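Local coordinates for pyruvate kinase (PDB 6P0Y), which probably catalyses the last step of glycolysis, moving the phosphoryl group of phosphoenolpyruvate onto ADP to yield pyruvate and ATP, at residues A[74-79]-A[107-112]; A[112-117]-A[196-201]; A[269-274]-A[295-300]. All coordinates share one frame; numbering follows the deposited sequence.

Contact 1: residues A[74-79]-A[107-112]; sequences RLNFSH and MLDTKG. With K (potassium ion), chain E; ADP (adenosine-5'-diphosphate), chain C.
Arg74 and Asp109, side chains on the same face of two neighbouring parallel strands, form a salt bridge. Arg74 NE reaches Asp109 OD2 at 2.7 Å, while the bond from NH2 to that oxygen is weak. The acceptor lies in the guanidinium plane, yet the arginine comes from above the carboxylate plane, the two planes standing 85° apart. With CG anti to the backbone N (chi1 177°) and the chain extended to NE, Arg74 also donates a hydrogen bond from NH1 to O1A of ADP at 3.2 Å. Lys270 also meets the Asp109 carboxylate.

Asp109 OD1 lies 2.9 Å from the potassium ion, which Asn76 OD1, Ser78 OG and the backbone Thr110 O also bind. Asn76 OD1 further accepts Ser78 N in an Asx turn, and Ser78 OG has Glu114 as another partner.

Asn76 ND2 donates a nearly straight hydrogen bond to ADP O1A at 3.0 Å, and His79 NE2 one to ADP O1B at 2.6 Å.

Backbone bonds run from Leu75 N to Met107 O, Asp109 N to Leu75 O, and Phe77 N to Asp109 O. On the opposite face from Arg74, Leu108 CD1 makes a CH-pi contact over the face of the Phe77 ring, 3.8 Å from its centroid and 17° off its normal.

The contact pairs the two strands of a beta-alpha-beta unit of the TIM barrel, with the potassium and ADP sites at their C-terminal ends.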
loop_
_atom_site.group_PDB
_atom_site.type_symbol
_atom_site.label_atom_id
_atom_site.label_comp_id
_atom_site.label_asym_id
_atom_site.label_seq_id
_atom_site.Cartn_x
_atom_site.Cartn_y
_atom_site.Cartn_z
ATOM N N ARG A 74 -7.154 -38.757 -16.345
ATOM C CA ARG A 74 -7.345 -38.197 -17.711
ATOM C C ARG A 74 -7.390 -39.343 -18.726
ATOM O O ARG A 74 -6.427 -40.142 -18.769
ATOM C CB ARG A 74 -6.230 -37.204 -18.054
ATOM C CG ARG A 74 -6.298 -36.640 -19.466
ATOM C CD ARG A 74 -5.381 -35.442 -19.624
ATOM N NE ARG A 74 -5.199 -35.029 -21.009
ATOM C CZ ARG A 74 -4.287 -35.521 -21.845
ATOM N NH1 ARG A 74 -3.451 -36.472 -21.460
ATOM N NH2 ARG A 74 -4.220 -35.059 -23.083
ATOM N N LEU A 75 -8.482 -39.411 -19.490
ATOM C CA LEU A 75 -8.653 -40.308 -20.663
ATOM C C LEU A 75 -8.474 -39.464 -21.927
ATOM O O LEU A 75 -9.378 -38.674 -22.260
ATOM C CB LEU A 75 -10.033 -40.968 -20.598
ATOM C CG LEU A 75 -10.354 -41.649 -19.267
ATOM C CD1 LEU A 75 -11.794 -42.140 -19.233
ATOM C CD2 LEU A 75 -9.384 -42.792 -19.000
ATOM N N ASN A 76 -7.312 -39.592 -22.563
ATOM C CA ASN A 76 -6.981 -38.921 -23.845
ATOM C C ASN A 76 -7.613 -39.742 -24.972
ATOM O O ASN A 76 -7.049 -40.797 -25.313
ATOM C CB ASN A 76 -5.467 -38.747 -23.988
ATOM C CG ASN A 76 -5.079 -37.929 -25.197
ATOM O OD1 ASN A 76 -5.939 -37.495 -25.959
ATOM N ND2 ASN A 76 -3.787 -37.707 -25.376
ATOM N N PHE A 77 -8.737 -39.270 -25.520
ATOM C CA PHE A 77 -9.545 -39.975 -26.555
ATOM C C PHE A 77 -8.917 -39.804 -27.946
ATOM O O PHE A 77 -9.542 -40.215 -28.942
ATOM C CB PHE A 77 -11.006 -39.514 -26.507
ATOM C CG PHE A 77 -11.888 -40.346 -25.609
ATOM C CD1 PHE A 77 -11.461 -40.726 -24.342
ATOM C CD2 PHE A 77 -13.149 -40.745 -26.027
ATOM C CE1 PHE A 77 -12.273 -41.487 -23.517
ATOM C CE2 PHE A 77 -13.959 -41.505 -25.198
ATOM C CZ PHE A 77 -13.520 -41.875 -23.948
ATOM N N SER A 78 -7.713 -39.229 -28.016
ATOM C CA SER A 78 -6.810 -39.301 -29.194
ATOM C C SER A 78 -6.214 -40.709 -29.285
ATOM O O SER A 78 -5.741 -41.081 -30.371
ATOM C CB SER A 78 -5.728 -38.263 -29.109
ATOM O OG SER A 78 -6.286 -36.957 -29.021
ATOM N N HIS A 79 -6.231 -41.446 -28.171
ATOM C CA HIS A 79 -5.683 -42.822 -28.032
ATOM C C HIS A 79 -6.776 -43.767 -27.526
ATOM O O HIS A 79 -7.848 -43.275 -27.123
ATOM C CB HIS A 79 -4.469 -42.812 -27.096
ATOM C CG HIS A 79 -3.388 -41.886 -27.537
ATOM N ND1 HIS A 79 -2.513 -42.214 -28.551
ATOM C CD2 HIS A 79 -3.038 -40.652 -27.114
ATOM C CE1 HIS A 79 -1.663 -41.224 -28.730
ATOM N NE2 HIS A 79 -1.965 -40.253 -27.863
ATOM N N MET A 107 -11.658 -37.153 -16.277
ATOM C CA MET A 107 -11.597 -36.116 -17.336
ATOM C C MET A 107 -11.531 -36.814 -18.698
ATOM O O MET A 107 -10.646 -37.679 -18.867
ATOM C CB MET A 107 -10.358 -35.235 -17.125
ATOM C CG MET A 107 -9.974 -34.384 -18.318
ATOM S SD MET A 107 -8.510 -33.379 -17.969
ATOM C CE MET A 107 -9.250 -32.023 -17.063
ATOM N N LEU A 108 -12.445 -36.470 -19.614
ATOM C CA LEU A 108 -12.387 -36.875 -21.044
ATOM C C LEU A 108 -11.714 -35.751 -21.836
ATOM O O LEU A 108 -12.301 -34.657 -21.924
ATOM C CB LEU A 108 -13.792 -37.165 -21.583
ATOM C CG LEU A 108 -13.830 -37.782 -22.986
ATOM C CD1 LEU A 108 -15.059 -38.659 -23.180
ATOM C CD2 LEU A 108 -13.774 -36.716 -24.074
ATOM N N ASP A 109 -10.534 -36.027 -22.392
ATOM C CA ASP A 109 -9.766 -35.089 -23.249
ATOM C C ASP A 109 -10.094 -35.413 -24.711
ATOM O O ASP A 109 -9.687 -36.490 -25.180
ATOM C CB ASP A 109 -8.277 -35.167 -22.907
ATOM C CG ASP A 109 -7.440 -34.037 -23.481
ATOM O OD1 ASP A 109 -7.593 -33.741 -24.680
ATOM O OD2 ASP A 109 -6.623 -33.475 -22.730
ATOM N N THR A 110 -10.810 -34.510 -25.391
ATOM C CA THR A 110 -11.383 -34.705 -26.754
ATOM C C THR A 110 -10.259 -34.800 -27.792
ATOM O O THR A 110 -9.219 -34.141 -27.598
ATOM C CB THR A 110 -12.344 -33.571 -27.135
ATOM O OG1 THR A 110 -11.602 -32.351 -27.158
ATOM C CG2 THR A 110 -13.520 -33.451 -26.188
ATOM N N LYS A 111 -10.460 -35.603 -28.842
ATOM C CA LYS A 111 -9.534 -35.706 -30.002
ATOM C C LYS A 111 -9.490 -34.346 -30.701
ATOM O O LYS A 111 -8.388 -33.783 -30.842
ATOM C CB LYS A 111 -9.978 -36.809 -30.967
ATOM C CG LYS A 111 -9.013 -37.099 -32.105
ATOM C CD LYS A 111 -9.305 -38.420 -32.805
ATOM C CE LYS A 111 -8.321 -38.751 -33.910
ATOM N NZ LYS A 111 -8.986 -38.873 -35.231
ATOM N N GLY A 112 -10.661 -33.844 -31.095
ATOM C CA GLY A 112 -10.829 -32.537 -31.756
ATOM C C GLY A 112 -10.129 -32.489 -33.109
ATOM O O GLY A 112 -9.852 -33.525 -33.710
HETATM K K K E . -6.600 -35.011 -27.092
HETATM P PB ADP C . -0.238 -37.200 -26.795
HETATM O O1B ADP C . -0.809 -37.915 -28.008
HETATM O O2B ADP C . 1.233 -37.638 -26.642
HETATM O O3B ADP C . -0.384 -35.713 -26.831
HETATM P PA ADP C . -0.714 -37.755 -24.001
HETATM O O1A ADP C . -1.809 -38.549 -23.323
HETATM O O2A ADP C . -0.498 -36.364 -23.541
HETATM O O3A ADP C . -1.042 -37.790 -25.555
HETATM O "O5'" ADP C . 0.659 -38.595 -23.992
HETATM C "C5'" ADP C . 0.966 -39.811 -23.278
HETATM C "C4'" ADP C . 1.321 -40.926 -24.236
HETATM O "O4'" ADP C . 0.949 -42.193 -23.648
HETATM C "C3'" ADP C . 0.650 -40.884 -25.610
HETATM O "O3'" ADP C . 1.481 -40.232 -26.563
HETATM C "C2'" ADP C . 0.499 -42.365 -25.961
HETATM O "O2'" ADP C . 1.689 -42.880 -26.550
HETATM C "C1'" ADP C . 0.239 -42.983 -24.584
HETATM N N9 ADP C . -1.168 -43.019 -24.187
HETATM C C8 ADP C . -1.882 -42.034 -23.554
HETATM N N7 ADP C . -3.137 -42.342 -23.329
HETATM C C5 ADP C . -3.260 -43.620 -23.852
HETATM C C6 ADP C . -4.351 -44.512 -23.940
HETATM N N6 ADP C . -5.566 -44.257 -23.445
HETATM N N1 ADP C . -4.142 -45.702 -24.545
HETATM C C2 ADP C . -2.922 -45.978 -25.021
HETATM N N3 ADP C . -1.818 -45.224 -24.986
HETATM C C4 ADP C . -2.055 -44.051 -24.386
#

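Contact 2: residues A[112-117]-A[196-201]; sequences GPEIRT and GERKNM. With ADP (adenosine-5'-diphosphate), chain C.
The Arg116 guanidinium has Asn200 CB over one face, 4.1 Å above its plane, with Glu114 OE2 and the beta phosphorus of ADP at its edge. Arg198 turns a face of its own guanidinium to Arg116 CD, the Arg116 and Arg198 guanidinium planes lying 36° apart. Arg198 is held elsewhere by Tyr140 and by Ser78 O.

Glu114 is gripped side-on in a salt bridge: Arg116 NE bonds Glu114 OE2 at 2.9 Å, in the guanidinium plane, and NH2 bonds OE1, which Ser78 OG also binds. Arg116 NH1 and NH2 both donate to O1B of ADP, NH2 at 2.7 Å. Arg116 NH1 also donates to Arg198 O at 2.9 Å, an acceptor tilted out of the guanidinium plane.

Arg116 and Asn200 form an antiparallel non-hydrogen-bonded pair, joining short strand 115-116 to strand 200-202 at the edge of a mixed sheet. Thr117 N bonds Lys199 O at 2.8 Å, while Thr117 OG1, placed between backbone N and carbonyl carbon (chi1 67°), accepts Lys199 N. Met201 N bonds Ile115 O, and Met201 CE packs 4.0 Å from Ile115 CG2.

Glu114 and Arg198 O together restrain the rotation of the guanidinium, so that NH1 and NH2 face the beta phosphate, consistent with charge stabilisation of ADP.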
loop_
_atom_site.group_PDB
_atom_site.type_symbol
_atom_site.label_atom_id
_atom_site.label_comp_id
_atom_site.label_asym_id
_atom_site.label_seq_id
_atom_site.Cartn_x
_atom_site.Cartn_y
_atom_site.Cartn_z
ATOM N N GLY A 112 -10.661 -33.844 -31.095
ATOM C CA GLY A 112 -10.829 -32.537 -31.756
ATOM C C GLY A 112 -10.129 -32.489 -33.109
ATOM O O GLY A 112 -9.852 -33.525 -33.710
ATOM N N PRO A 113 -9.794 -31.281 -33.610
ATOM C CA PRO A 113 -9.222 -31.127 -34.947
ATOM C C PRO A 113 -7.711 -31.383 -35.038
ATOM O O PRO A 113 -7.050 -30.696 -35.794
ATOM C CB PRO A 113 -9.550 -29.656 -35.246
ATOM C CG PRO A 113 -9.435 -28.982 -33.904
ATOM C CD PRO A 113 -9.973 -29.996 -32.918
ATOM N N GLU A 114 -7.202 -32.372 -34.302
ATOM C CA GLU A 114 -5.753 -32.709 -34.271
ATOM C C GLU A 114 -5.338 -33.353 -35.599
ATOM O O GLU A 114 -6.227 -33.830 -36.334
ATOM C CB GLU A 114 -5.440 -33.640 -33.099
ATOM C CG GLU A 114 -6.000 -35.043 -33.266
ATOM C CD GLU A 114 -5.486 -36.032 -32.242
ATOM O OE1 GLU A 114 -5.181 -35.595 -31.113
ATOM O OE2 GLU A 114 -5.387 -37.233 -32.582
ATOM N N ILE A 115 -4.030 -33.358 -35.875
ATOM C CA ILE A 115 -3.374 -34.084 -37.005
ATOM C C ILE A 115 -2.296 -35.002 -36.412
ATOM O O ILE A 115 -1.525 -34.522 -35.551
ATOM C CB ILE A 115 -2.798 -33.082 -38.028
ATOM C CG1 ILE A 115 -3.887 -32.142 -38.555
ATOM C CG2 ILE A 115 -2.081 -33.805 -39.162
ATOM C CD1 ILE A 115 -3.366 -30.881 -39.188
ATOM N N ARG A 116 -2.245 -36.261 -36.858
ATOM C CA ARG A 116 -1.385 -37.334 -36.287
ATOM C C ARG A 116 -0.478 -37.928 -37.369
ATOM O O ARG A 116 -0.948 -38.071 -38.514
ATOM C CB ARG A 116 -2.256 -38.457 -35.717
ATOM C CG ARG A 116 -2.945 -38.107 -34.411
ATOM C CD ARG A 116 -2.037 -38.315 -33.218
ATOM N NE ARG A 116 -2.634 -37.779 -32.006
ATOM C CZ ARG A 116 -2.016 -37.657 -30.839
ATOM N NH1 ARG A 116 -0.762 -38.048 -30.697
ATOM N NH2 ARG A 116 -2.663 -37.153 -29.805
ATOM N N THR A 117 0.751 -38.305 -36.999
ATOM C CA THR A 117 1.638 -39.181 -37.811
ATOM C C THR A 117 1.005 -40.576 -37.843
ATOM O O THR A 117 0.250 -40.898 -36.911
ATOM C CB THR A 117 3.081 -39.205 -37.280
ATOM O OG1 THR A 117 3.099 -39.834 -35.997
ATOM C CG2 THR A 117 3.702 -37.827 -37.181
ATOM N N GLY A 196 8.411 -41.581 -31.913
ATOM C CA GLY A 196 7.671 -42.857 -31.999
ATOM C C GLY A 196 6.517 -42.788 -32.988
ATOM O O GLY A 196 6.637 -42.035 -33.978
ATOM N N GLU A 197 5.453 -43.567 -32.733
ATOM C CA GLU A 197 4.244 -43.720 -33.591
ATOM C C GLU A 197 3.129 -42.770 -33.140
ATOM O O GLU A 197 3.119 -42.379 -31.956
ATOM C CB GLU A 197 3.697 -45.148 -33.515
ATOM C CG GLU A 197 4.726 -46.221 -33.810
ATOM C CD GLU A 197 4.163 -47.629 -33.883
ATOM O OE1 GLU A 197 4.499 -48.346 -34.850
ATOM O OE2 GLU A 197 3.389 -48.004 -32.979
ATOM N N ARG A 198 2.203 -42.469 -34.059
ATOM C CA ARG A 198 0.944 -41.694 -33.848
ATOM C C ARG A 198 1.199 -40.505 -32.912
ATOM O O ARG A 198 0.435 -40.344 -31.939
ATOM C CB ARG A 198 -0.177 -42.604 -33.332
ATOM C CG ARG A 198 -0.627 -43.651 -34.342
ATOM C CD ARG A 198 -2.074 -44.051 -34.165
ATOM N NE ARG A 198 -2.987 -42.975 -34.532
ATOM C CZ ARG A 198 -3.756 -42.280 -33.692
ATOM N NH1 ARG A 198 -3.747 -42.533 -32.391
ATOM N NH2 ARG A 198 -4.545 -41.329 -34.162
ATOM N N LYS A 199 2.223 -39.700 -33.214
ATOM C CA LYS A 199 2.518 -38.408 -32.535
ATOM C C LYS A 199 1.776 -37.288 -33.277
ATOM O O LYS A 199 1.397 -37.504 -34.443
ATOM C CB LYS A 199 4.028 -38.151 -32.495
ATOM C CG LYS A 199 4.848 -39.186 -31.735
ATOM C CD LYS A 199 4.578 -39.204 -30.252
ATOM C CE LYS A 199 5.749 -39.742 -29.459
ATOM N NZ LYS A 199 5.480 -39.700 -28.004
ATOM N N ASN A 200 1.571 -36.141 -32.625
ATOM C CA ASN A 200 0.762 -35.016 -33.168
ATOM C C ASN A 200 1.642 -34.167 -34.096
ATOM O O ASN A 200 2.868 -34.097 -33.854
ATOM C CB ASN A 200 0.092 -34.199 -32.056
ATOM C CG ASN A 200 0.991 -33.168 -31.405
ATOM O OD1 ASN A 200 2.166 -33.423 -31.155
ATOM N ND2 ASN A 200 0.437 -32.006 -31.106
ATOM N N MET A 201 1.027 -33.566 -35.121
ATOM C CA MET A 201 1.661 -32.603 -36.059
ATOM C C MET A 201 0.996 -31.231 -35.908
ATOM O O MET A 201 -0.240 -31.197 -35.772
ATOM C CB MET A 201 1.506 -33.077 -37.505
ATOM C CG MET A 201 2.491 -34.159 -37.872
ATOM S SD MET A 201 2.364 -34.556 -39.621
ATOM C CE MET A 201 1.272 -35.971 -39.526
HETATM P PB ADP C . -0.238 -37.200 -26.795
HETATM O O1B ADP C . -0.809 -37.915 -28.008
HETATM O O2B ADP C . 1.233 -37.638 -26.642
HETATM O O3B ADP C . -0.384 -35.713 -26.831
HETATM P PA ADP C . -0.714 -37.755 -24.001
HETATM O O1A ADP C . -1.809 -38.549 -23.323
HETATM O O2A ADP C . -0.498 -36.364 -23.541
HETATM O O3A ADP C . -1.042 -37.790 -25.555
HETATM O "O5'" ADP C . 0.659 -38.595 -23.992
HETATM C "C5'" ADP C . 0.966 -39.811 -23.278
HETATM C "C4'" ADP C . 1.321 -40.926 -24.236
HETATM O "O4'" ADP C . 0.949 -42.193 -23.648
HETATM C "C3'" ADP C . 0.650 -40.884 -25.610
HETATM O "O3'" ADP C . 1.481 -40.232 -26.563
HETATM C "C2'" ADP C . 0.499 -42.365 -25.961
HETATM O "O2'" ADP C . 1.689 -42.880 -26.550
HETATM C "C1'" ADP C . 0.239 -42.983 -24.584
HETATM N N9 ADP C . -1.168 -43.019 -24.187
HETATM C C8 ADP C . -1.882 -42.034 -23.554
HETATM N N7 ADP C . -3.137 -42.342 -23.329
HETATM C C5 ADP C . -3.260 -43.620 -23.852
HETATM C C6 ADP C . -4.351 -44.512 -23.940
HETATM N N6 ADP C . -5.566 -44.257 -23.445
HETATM N N1 ADP C . -4.142 -45.702 -24.545
HETATM C C2 ADP C . -2.922 -45.978 -25.021
HETATM N N3 ADP C . -1.818 -45.224 -24.986
HETATM C C4 ADP C . -2.055 -44.051 -24.386
#

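Contact 3: residues A[269-274]-A[295-300]; sequences SKIENL and GDLGME
Asp296 points its side chain at Glu272; the two side chains cross obliquely, and their carboxylate planes are 30° apart. OD2 of Asp296 and OE1 of Glu272 are 3.1 Å apart, two acceptors with no hydrogen bond between them. Lys270 NZ forms a salt bridge with Glu272 OE2 at 3.4 Å. A water accepts from Lys270 NZ at 3.1 Å and gives only a weak bond to Asp296 OD2. Glu272 OE2 is also met by Phe237 N.

These residues sit at the C-terminal mouth of the TIM barrel, just beyond neighbouring strands 266-271 and 289-292. An acidic pair in this position binds the divalent cation in other pyruvate kinases; here the magnesium ion lies about 6 Å from the Asp296 side chain at nearest atoms, too far for direct coordination.

Leu297 follows, its CD2 branch set against the backbone: it approaches Ile271 O at 3.7 Å and Asn273 N at 4.0 Å. Ile306 and Met313 of helix 306-320 also pack on Leu297. Asn273, beside it, is the N-cap of helix 274-278, its OD1 accepting Gly276 N.

At Glu300 the contact becomes apolar and peripheral. Glu300 CB lies 4.2 Å from Leu274 CD2, the side chains crossing at about a right angle, while the bend at chi2 (-68°) leads the carboxylate away and OE2 bonds Gly205 N. Leu274 also packs on Ile32 of a second subunit.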
loop_
_atom_site.group_PDB
_atom_site.type_symbol
_atom_site.label_atom_id
_atom_site.label_comp_id
_atom_site.label_asym_id
_atom_site.label_seq_id
_atom_site.Cartn_x
_atom_site.Cartn_y
_atom_site.Cartn_z
ATOM N N SER A 269 -11.413 -25.580 -21.113
ATOM C CA SER A 269 -10.986 -25.167 -22.475
ATOM C C SER A 269 -9.461 -25.225 -22.558
ATOM O O SER A 269 -8.802 -24.609 -21.711
ATOM C CB SER A 269 -11.511 -23.800 -22.824
ATOM O OG SER A 269 -12.929 -23.790 -22.826
ATOM N N LYS A 270 -8.931 -25.974 -23.526
ATOM C CA LYS A 270 -7.475 -26.066 -23.801
ATOM C C LYS A 270 -7.098 -24.990 -24.826
ATOM O O LYS A 270 -7.672 -24.998 -25.937
ATOM C CB LYS A 270 -7.118 -27.472 -24.292
ATOM C CG LYS A 270 -7.261 -28.572 -23.248
ATOM C CD LYS A 270 -7.222 -29.962 -23.823
ATOM C CE LYS A 270 -5.860 -30.338 -24.363
ATOM N NZ LYS A 270 -5.921 -31.576 -25.171
ATOM N N ILE A 271 -6.195 -24.080 -24.450
ATOM C CA ILE A 271 -5.619 -23.041 -25.353
ATOM C C ILE A 271 -4.382 -23.652 -26.023
ATOM O O ILE A 271 -3.337 -23.740 -25.347
ATOM C CB ILE A 271 -5.284 -21.751 -24.575
ATOM C CG1 ILE A 271 -6.458 -21.250 -23.725
ATOM C CG2 ILE A 271 -4.776 -20.676 -25.521
ATOM C CD1 ILE A 271 -7.684 -20.852 -24.512
ATOM N N GLU A 272 -4.502 -24.070 -27.287
ATOM C CA GLU A 272 -3.448 -24.825 -28.022
ATOM C C GLU A 272 -2.947 -24.045 -29.248
ATOM O O GLU A 272 -2.100 -24.603 -29.972
ATOM C CB GLU A 272 -3.981 -26.187 -28.474
ATOM C CG GLU A 272 -4.470 -27.068 -27.340
ATOM C CD GLU A 272 -4.648 -28.529 -27.715
ATOM O OE1 GLU A 272 -3.681 -29.135 -28.209
ATOM O OE2 GLU A 272 -5.757 -29.057 -27.521
ATOM N N ASN A 273 -3.424 -22.817 -29.479
ATOM C CA ASN A 273 -2.994 -21.986 -30.637
ATOM C C ASN A 273 -3.185 -20.495 -30.320
ATOM O O ASN A 273 -3.800 -20.178 -29.283
ATOM C CB ASN A 273 -3.713 -22.412 -31.922
ATOM C CG ASN A 273 -5.217 -22.214 -31.890
ATOM O OD1 ASN A 273 -5.757 -21.538 -31.014
ATOM N ND2 ASN A 273 -5.908 -22.796 -32.857
ATOM N N LEU A 274 -2.675 -19.622 -31.193
ATOM C CA LEU A 274 -2.680 -18.145 -31.011
ATOM C C LEU A 274 -4.123 -17.624 -31.025
ATOM O O LEU A 274 -4.400 -16.676 -30.268
ATOM C CB LEU A 274 -1.828 -17.496 -32.106
ATOM C CG LEU A 274 -1.752 -15.967 -32.093
ATOM C CD1 LEU A 274 -1.298 -15.428 -30.742
ATOM C CD2 LEU A 274 -0.832 -15.466 -33.195
ATOM N N GLY A 295 4.144 -27.039 -24.829
ATOM C CA GLY A 295 4.350 -27.865 -26.034
ATOM C C GLY A 295 3.373 -27.540 -27.154
ATOM O O GLY A 295 3.781 -27.671 -28.320
ATOM N N ASP A 296 2.133 -27.151 -26.825
ATOM C CA ASP A 296 1.053 -26.876 -27.814
ATOM C C ASP A 296 1.260 -25.492 -28.437
ATOM O O ASP A 296 1.244 -25.403 -29.681
ATOM C CB ASP A 296 -0.342 -26.967 -27.190
ATOM C CG ASP A 296 -0.736 -28.371 -26.764
ATOM O OD1 ASP A 296 -0.121 -29.336 -27.264
ATOM O OD2 ASP A 296 -1.655 -28.487 -25.930
ATOM N N LEU A 297 1.475 -24.462 -27.610
ATOM C CA LEU A 297 1.631 -23.044 -28.046
ATOM C C LEU A 297 2.885 -22.896 -28.928
ATOM O O LEU A 297 3.243 -21.756 -29.275
ATOM C CB LEU A 297 1.661 -22.137 -26.809
ATOM C CG LEU A 297 0.381 -22.141 -25.965
ATOM C CD1 LEU A 297 0.589 -21.425 -24.640
ATOM C CD2 LEU A 297 -0.783 -21.513 -26.718
ATOM N N GLY A 298 3.497 -24.020 -29.323
ATOM C CA GLY A 298 4.418 -24.129 -30.471
ATOM C C GLY A 298 3.833 -23.547 -31.752
ATOM O O GLY A 298 2.703 -23.931 -32.131
ATOM N N MET A 299 4.609 -22.677 -32.404
ATOM C CA MET A 299 4.349 -22.049 -33.730
ATOM C C MET A 299 3.380 -20.871 -33.582
ATOM O O MET A 299 2.443 -20.940 -32.750
ATOM C CB MET A 299 3.795 -23.021 -34.779
ATOM C CG MET A 299 3.933 -22.482 -36.203
ATOM S SD MET A 299 3.238 -23.542 -37.496
ATOM C CE MET A 299 4.286 -24.987 -37.351
ATOM N N GLU A 300 3.632 -19.830 -34.390
ATOM C CA GLU A 300 2.916 -18.523 -34.466
ATOM C C GLU A 300 3.263 -17.657 -33.246
ATOM O O GLU A 300 3.306 -16.424 -33.409
ATOM C CB GLU A 300 1.407 -18.706 -34.641
ATOM C CG GLU A 300 1.029 -19.572 -35.834
ATOM C CD GLU A 300 1.317 -19.003 -37.216
ATOM O OE1 GLU A 300 1.566 -17.783 -37.332
ATOM O OE2 GLU A 300 1.293 -19.787 -38.179
HETATM O O HOH W 1 -2.879 -31.557 -24.794
#

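Overall arrangement
From the N terminus, contact 1 closes first, spanning 27 residues that include helix 82-97 and joining adjacent barrel strands. Contact 2 shares Gly112 with it and closes a 78-residue excursion without helix, the small beta domain inserted between barrel strands 105-109 and 232-235. Contact 3 comes last, across 20 residues, and ties the end of strand 266-271 to the loop that follows its neighbour 289-292. The three run in series; none nests in or crosses another. Contacts 1 and 2 touch through Ser78 with Glu114 and Arg198, and both hold ADP. Asp109 and Lys270 join contacts 1 and 3, whereas contacts 2 and 3 stay about 5 Å apart at nearest atoms.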